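PDB 4R25: nitrogen regulatory PII-like protein from Bacillus subtilis subsp. subtilis, which belongs to the PII family of trimeric nitrogen regulators and is required for full induction of the nrgAB operon when ammonium is limiting. Local coordinates for the interface of chains A and B. Sequence-based numbering; all coordinates share one arbitrary frame. Chains: chain A/B, Nitrogen regulatory PII-like protein.

Contact 1: the interface of chains A and B. Residues chain A 100-105, 113-114; chain B 8, 80, 90-94.
B:Lys92, A:Ile104 and B:Ile93 bury the most surface where strand 100-103 of one subunit pairs antiparallel with strand 92-97 of its neighbour. Two backbone bonds tie A:Ile102 to B:Ile93: the amide N of A:Ile102 reaches the carbonyl O of B:Ile93 at 2.9 Å, and the return bond from B:Ile93 N to A:Ile102 O is just as short. Past the end of the strand, A:Ile104 N gives a straighter bond to B:Gly91 O (3.1 Å, 161° at the hydrogen), in the carbonyl plane.

A:Ile104 has CG1 anti to its carbonyl carbon (chi1 -70°), which lays CD1 over the B:Asp90-B:Gly91 backbone. The same arm crosses B:Ile93 at about a right angle, CD1 lying 3.8 Å from B:Ile93 CG1. CG2, anti to the backbone N, also faces B:Asp90, near its carbonyl O and CB. B:Lys92 runs extended to CE and bends at the last torsion (chi4 65°); its CE passes 3.8 Å from OXT of the C-terminal carboxylate of A:Leu114 and also lies near A:Ala113 O. Two residues on, the B:Phe94 ring lies alongside A:Thr101, both pointing the same way, CE1 being 3.5 Å from the methyl CG2. On the other flank, B:Lys80 of helix 72-83 lays CD against A:Ile102 CG2 at 3.9 Å. The site thus joins the C-terminal strand of chain A to a strand of chain B, with a helix of B alongside.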
# COMPACT_ATOMS: atom_id res chain seq x y z
N ASN A 100 1.90 -2.90 -14.26
CA ASN A 100 1.40 -4.17 -14.75
C ASN A 100 0.57 -4.94 -13.73
O ASN A 100 0.68 -4.72 -12.53
CB ASN A 100 2.57 -5.04 -15.26
CG ASN A 100 2.10 -6.27 -16.05
OD1 ASN A 100 0.92 -6.42 -16.37
ND2 ASN A 100 3.04 -7.14 -16.37
N THR A 101 -0.29 -5.82 -14.23
CA THR A 101 -1.07 -6.71 -13.39
C THR A 101 -0.99 -8.12 -13.95
O THR A 101 -0.91 -8.32 -15.15
CB THR A 101 -2.55 -6.30 -13.36
OG1 THR A 101 -2.64 -4.92 -13.00
CG2 THR A 101 -3.32 -7.15 -12.35
N ILE A 102 -1.01 -9.10 -13.06
CA ILE A 102 -0.90 -10.48 -13.46
C ILE A 102 -1.92 -11.28 -12.70
O ILE A 102 -1.92 -11.28 -11.47
CB ILE A 102 0.50 -11.03 -13.18
CG1 ILE A 102 1.53 -10.31 -14.04
CG2 ILE A 102 0.55 -12.53 -13.43
CD1 ILE A 102 2.95 -10.72 -13.77
N ASN A 103 -2.80 -11.94 -13.43
CA ASN A 103 -3.73 -12.87 -12.83
C ASN A 103 -3.02 -14.18 -12.61
O ASN A 103 -2.50 -14.78 -13.55
CB ASN A 103 -4.95 -13.09 -13.72
CG ASN A 103 -6.04 -13.83 -13.01
OD1 ASN A 103 -5.82 -14.88 -12.42
ND2 ASN A 103 -7.24 -13.26 -13.04
N ILE A 104 -2.99 -14.63 -11.37
CA ILE A 104 -2.17 -15.78 -11.02
C ILE A 104 -2.74 -17.09 -11.57
O ILE A 104 -1.99 -17.93 -12.05
CB ILE A 104 -1.94 -15.85 -9.51
CG1 ILE A 104 -1.02 -14.71 -9.08
CG2 ILE A 104 -1.34 -17.19 -9.13
CD1 ILE A 104 -0.87 -14.56 -7.59
N ARG A 105 -4.06 -17.24 -11.52
CA ARG A 105 -4.69 -18.47 -12.00
C ARG A 105 -4.62 -18.66 -13.52
O ARG A 105 -4.36 -19.76 -14.00
CB ARG A 105 -6.14 -18.56 -11.54
CG ARG A 105 -7.11 -18.96 -12.64
CD ARG A 105 -8.53 -19.07 -12.11
NE ARG A 105 -8.94 -17.90 -11.35
CZ ARG A 105 -8.66 -17.71 -10.06
NH1 ARG A 105 -7.96 -18.63 -9.40
NH2 ARG A 105 -9.06 -16.61 -9.43
N ALA A 113 -5.94 -9.21 -17.12
CA ALA A 113 -5.72 -9.94 -15.88
C ALA A 113 -6.79 -9.58 -14.85
O ALA A 113 -7.11 -10.38 -13.97
CB ALA A 113 -4.33 -9.66 -15.34
N LEU A 114 -7.34 -8.38 -14.97
CA LEU A 114 -8.31 -7.87 -14.01
C LEU A 114 -9.65 -8.62 -14.07
O LEU A 114 -10.26 -8.79 -15.13
CB LEU A 114 -8.51 -6.36 -14.19
CG LEU A 114 -7.25 -5.53 -13.95
CD1 LEU A 114 -7.51 -4.04 -14.02
CD2 LEU A 114 -6.71 -5.90 -12.59
OXT LEU A 114 -10.13 -9.08 -13.04
N ILE B 8 1.87 -8.83 -4.20
CA ILE B 8 1.12 -10.05 -4.41
C ILE B 8 -0.06 -10.12 -3.45
O ILE B 8 0.13 -10.07 -2.23
CB ILE B 8 2.01 -11.29 -4.21
CG1 ILE B 8 3.31 -11.15 -4.99
CG2 ILE B 8 1.26 -12.54 -4.64
CD1 ILE B 8 4.35 -12.22 -4.67
N LYS B 80 4.02 -16.66 -9.87
CA LYS B 80 2.98 -17.38 -10.61
C LYS B 80 3.09 -18.89 -10.40
O LYS B 80 2.16 -19.52 -9.91
CB LYS B 80 3.05 -17.07 -12.11
CG LYS B 80 2.80 -15.62 -12.43
CD LYS B 80 3.36 -15.25 -13.80
CE LYS B 80 2.54 -15.86 -14.92
NZ LYS B 80 2.90 -15.22 -16.23
N ASP B 90 -6.71 -17.56 -6.54
CA ASP B 90 -5.26 -17.64 -6.68
C ASP B 90 -4.62 -16.26 -6.51
O ASP B 90 -3.44 -16.14 -6.21
CB ASP B 90 -4.89 -18.22 -8.05
CG ASP B 90 -4.75 -19.74 -8.01
OD1 ASP B 90 -5.02 -20.35 -6.96
OD2 ASP B 90 -4.36 -20.32 -9.05
N GLY B 91 -5.42 -15.22 -6.72
CA GLY B 91 -4.97 -13.86 -6.49
C GLY B 91 -4.32 -13.19 -7.68
O GLY B 91 -4.34 -13.71 -8.79
N LYS B 92 -3.74 -12.02 -7.43
CA LYS B 92 -3.16 -11.20 -8.48
C LYS B 92 -1.81 -10.63 -8.05
O LYS B 92 -1.40 -10.77 -6.90
CB LYS B 92 -4.11 -10.06 -8.87
CG LYS B 92 -5.55 -10.52 -9.15
CD LYS B 92 -6.28 -9.53 -10.06
CE LYS B 92 -7.76 -9.88 -10.18
NZ LYS B 92 -8.47 -9.74 -8.88
N ILE B 93 -1.13 -9.99 -8.99
CA ILE B 93 0.17 -9.42 -8.72
C ILE B 93 0.23 -8.07 -9.38
O ILE B 93 -0.01 -7.96 -10.57
CB ILE B 93 1.30 -10.27 -9.32
CG1 ILE B 93 1.28 -11.68 -8.74
CG2 ILE B 93 2.66 -9.61 -9.10
CD1 ILE B 93 2.26 -12.60 -9.41
N PHE B 94 0.56 -7.04 -8.61
CA PHE B 94 0.63 -5.69 -9.15
C PHE B 94 2.05 -5.14 -9.10
O PHE B 94 2.76 -5.30 -8.11
CB PHE B 94 -0.34 -4.77 -8.41
CG PHE B 94 -1.72 -5.35 -8.27
CD1 PHE B 94 -2.63 -5.26 -9.31
CD2 PHE B 94 -2.10 -5.99 -7.11
CE1 PHE B 94 -3.91 -5.80 -9.18
CE2 PHE B 94 -3.37 -6.52 -6.98
CZ PHE B 94 -4.28 -6.42 -8.01

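Contact 2: the interface of chains A and B. Residues chain A 19, 28-32; chain B 9, 36-40, 57-58.
At this subunit interface, consistent with the trimer typical of PII proteins, strand 29-44 of each chain takes part, the start of A's copy running antiparallel to the 36-40 stretch of B's. The backbone ladder has A:Leu30 exchanging bonds with B:Cys38 and A:Phe32 with B:His36. B:Cys38 N and B:His36 N both approach their acceptors nearly along the C=O axis. At the far end B:Leu40 N meets A:Thr28 O at 2.8 Å, but from well above the carbonyl plane rather than on a lone pair.

A:Phe32 buries the most surface. CB sets CG between the backbone N and the carbonyl carbon, the crowded position (chi1 63°), and this swings the ring across the neighbouring strand. CD2 then lies near the carbonyl O of B:His36, CE2 is 3.6 Å from B:His36 CB, and CE1 comes to 3.9 Å from the imidazole ND1. CZ, the tip, is 3.5 Å from B:His36 CB and also touches B:Val57 CG1. The methylene of B:His36 therefore sits over one face of the ring, a CH-pi contact offset toward the rim, while the imidazole passes the CE1-CZ rim. An alanine in place of A:Phe32 removes the ring that packs on B:His36 and B:Val57, and would probably loosen this end of the interface.

Farther along, A:Leu30 places CD1 3.8 Å from B:Cys38 CB. B:Cys38 has SG anti to its backbone N (chi1 -175°), which turns the sulfur toward the extended chain of A:Lys19 on helix 15-25. There SG lies 3.9 Å from A:Lys19 CE, the carbon next to the amine.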
# COMPACT_ATOMS: atom_id res chain seq x y z
N LYS A 19 -20.05 -0.75 -1.88
CA LYS A 19 -20.01 -2.00 -2.62
C LYS A 19 -21.13 -2.05 -3.67
O LYS A 19 -20.89 -2.49 -4.79
CB LYS A 19 -20.12 -3.19 -1.67
CG LYS A 19 -18.98 -3.28 -0.66
CD LYS A 19 -19.19 -4.44 0.28
CE LYS A 19 -18.09 -4.51 1.32
NZ LYS A 19 -18.34 -5.65 2.25
N THR A 28 -15.52 -5.60 -9.93
CA THR A 28 -15.84 -6.97 -9.53
C THR A 28 -15.02 -7.49 -8.35
O THR A 28 -15.30 -8.56 -7.82
CB THR A 28 -15.71 -7.94 -10.71
OG1 THR A 28 -14.33 -8.09 -11.06
CG2 THR A 28 -16.47 -7.42 -11.92
N SER A 29 -14.00 -6.73 -7.93
CA SER A 29 -13.27 -7.06 -6.70
C SER A 29 -12.49 -5.88 -6.12
O SER A 29 -12.13 -4.93 -6.82
CB SER A 29 -12.36 -8.28 -6.90
OG SER A 29 -11.21 -7.97 -7.68
N LEU A 30 -12.23 -5.95 -4.82
CA LEU A 30 -11.45 -4.93 -4.15
C LEU A 30 -10.88 -5.50 -2.85
O LEU A 30 -11.33 -6.54 -2.37
CB LEU A 30 -12.32 -3.70 -3.88
CG LEU A 30 -13.58 -3.94 -3.04
CD1 LEU A 30 -13.23 -3.99 -1.57
CD2 LEU A 30 -14.64 -2.87 -3.30
N THR A 31 -9.88 -4.83 -2.28
CA THR A 31 -9.34 -5.25 -0.99
C THR A 31 -9.54 -4.15 0.05
O THR A 31 -9.64 -2.98 -0.29
CB THR A 31 -7.85 -5.58 -1.09
OG1 THR A 31 -7.16 -4.48 -1.69
CG2 THR A 31 -7.63 -6.83 -1.93
N PHE A 32 -9.61 -4.54 1.31
CA PHE A 32 -9.74 -3.55 2.35
C PHE A 32 -9.09 -4.00 3.64
O PHE A 32 -8.79 -5.18 3.82
CB PHE A 32 -11.21 -3.14 2.56
CG PHE A 32 -12.09 -4.26 3.04
CD1 PHE A 32 -12.37 -4.41 4.39
CD2 PHE A 32 -12.66 -5.15 2.13
CE1 PHE A 32 -13.19 -5.45 4.83
CE2 PHE A 32 -13.47 -6.18 2.57
CZ PHE A 32 -13.74 -6.33 3.92
N VAL B 9 -1.27 -10.22 -3.98
CA VAL B 9 -2.45 -10.34 -3.14
C VAL B 9 -3.12 -11.69 -3.37
O VAL B 9 -3.73 -11.93 -4.41
CB VAL B 9 -3.45 -9.20 -3.41
CG1 VAL B 9 -4.75 -9.45 -2.67
CG2 VAL B 9 -2.84 -7.87 -3.00
N HIS B 36 -8.51 -8.19 3.61
CA HIS B 36 -9.69 -8.85 3.11
C HIS B 36 -9.92 -8.59 1.65
O HIS B 36 -9.62 -7.51 1.14
CB HIS B 36 -10.92 -8.42 3.90
CG HIS B 36 -10.96 -8.98 5.28
ND1 HIS B 36 -10.90 -8.18 6.40
CD2 HIS B 36 -11.05 -10.25 5.73
CE1 HIS B 36 -10.95 -8.93 7.48
NE2 HIS B 36 -11.04 -10.20 7.10
N GLY B 37 -10.44 -9.60 0.97
CA GLY B 37 -10.85 -9.47 -0.41
C GLY B 37 -12.36 -9.48 -0.46
O GLY B 37 -13.04 -10.09 0.36
N CYS B 38 -12.90 -8.77 -1.44
CA CYS B 38 -14.34 -8.70 -1.60
C CYS B 38 -14.63 -8.87 -3.07
O CYS B 38 -14.14 -8.10 -3.90
CB CYS B 38 -14.86 -7.35 -1.11
SG CYS B 38 -16.65 -7.21 -1.15
N GLY B 39 -15.40 -9.91 -3.40
CA GLY B 39 -15.89 -10.09 -4.76
C GLY B 39 -17.23 -9.39 -4.93
O GLY B 39 -18.04 -9.36 -4.01
N LEU B 40 -17.44 -8.80 -6.10
CA LEU B 40 -18.69 -8.12 -6.39
C LEU B 40 -19.27 -8.64 -7.71
O LEU B 40 -18.58 -8.73 -8.72
CB LEU B 40 -18.47 -6.60 -6.48
CG LEU B 40 -17.86 -5.86 -5.28
CD1 LEU B 40 -17.84 -4.37 -5.54
CD2 LEU B 40 -18.61 -6.14 -4.00
N VAL B 57 -16.81 -11.79 1.29
CA VAL B 57 -15.55 -11.36 1.86
C VAL B 57 -14.70 -12.57 2.21
O VAL B 57 -15.13 -13.45 2.95
CB VAL B 57 -15.78 -10.49 3.11
CG1 VAL B 57 -14.46 -10.17 3.79
CG2 VAL B 57 -16.51 -9.21 2.72
N TYR B 58 -13.49 -12.62 1.67
CA TYR B 58 -12.56 -13.71 1.96
C TYR B 58 -11.26 -13.21 2.57
O TYR B 58 -11.07 -12.01 2.76
CB TYR B 58 -12.30 -14.55 0.70
CG TYR B 58 -12.18 -13.73 -0.56
CD1 TYR B 58 -13.31 -13.29 -1.23
CD2 TYR B 58 -10.93 -13.38 -1.07
CE1 TYR B 58 -13.21 -12.52 -2.38
CE2 TYR B 58 -10.82 -12.62 -2.22
CZ TYR B 58 -11.97 -12.18 -2.87
OH TYR B 58 -11.86 -11.42 -4.01

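Contact 1 and contact 2 belong to the same A-B interface, the centres of their C-alpha atoms about 14 Å apart. They share no residue, but strand 4-10 of chain B borders both, B:Ile8 barely grazing contact 1 and its neighbour B:Val9 packing at contact 2. Each is an antiparallel strand pairing across the subunits, one using the C-terminal strand of A and the other strand 29-44 of both chains. The interface is not an exact two-fold, which would let each subunit present a different surface to each neighbour and fits the three copies of the deposited assembly and the trimers of PII proteins.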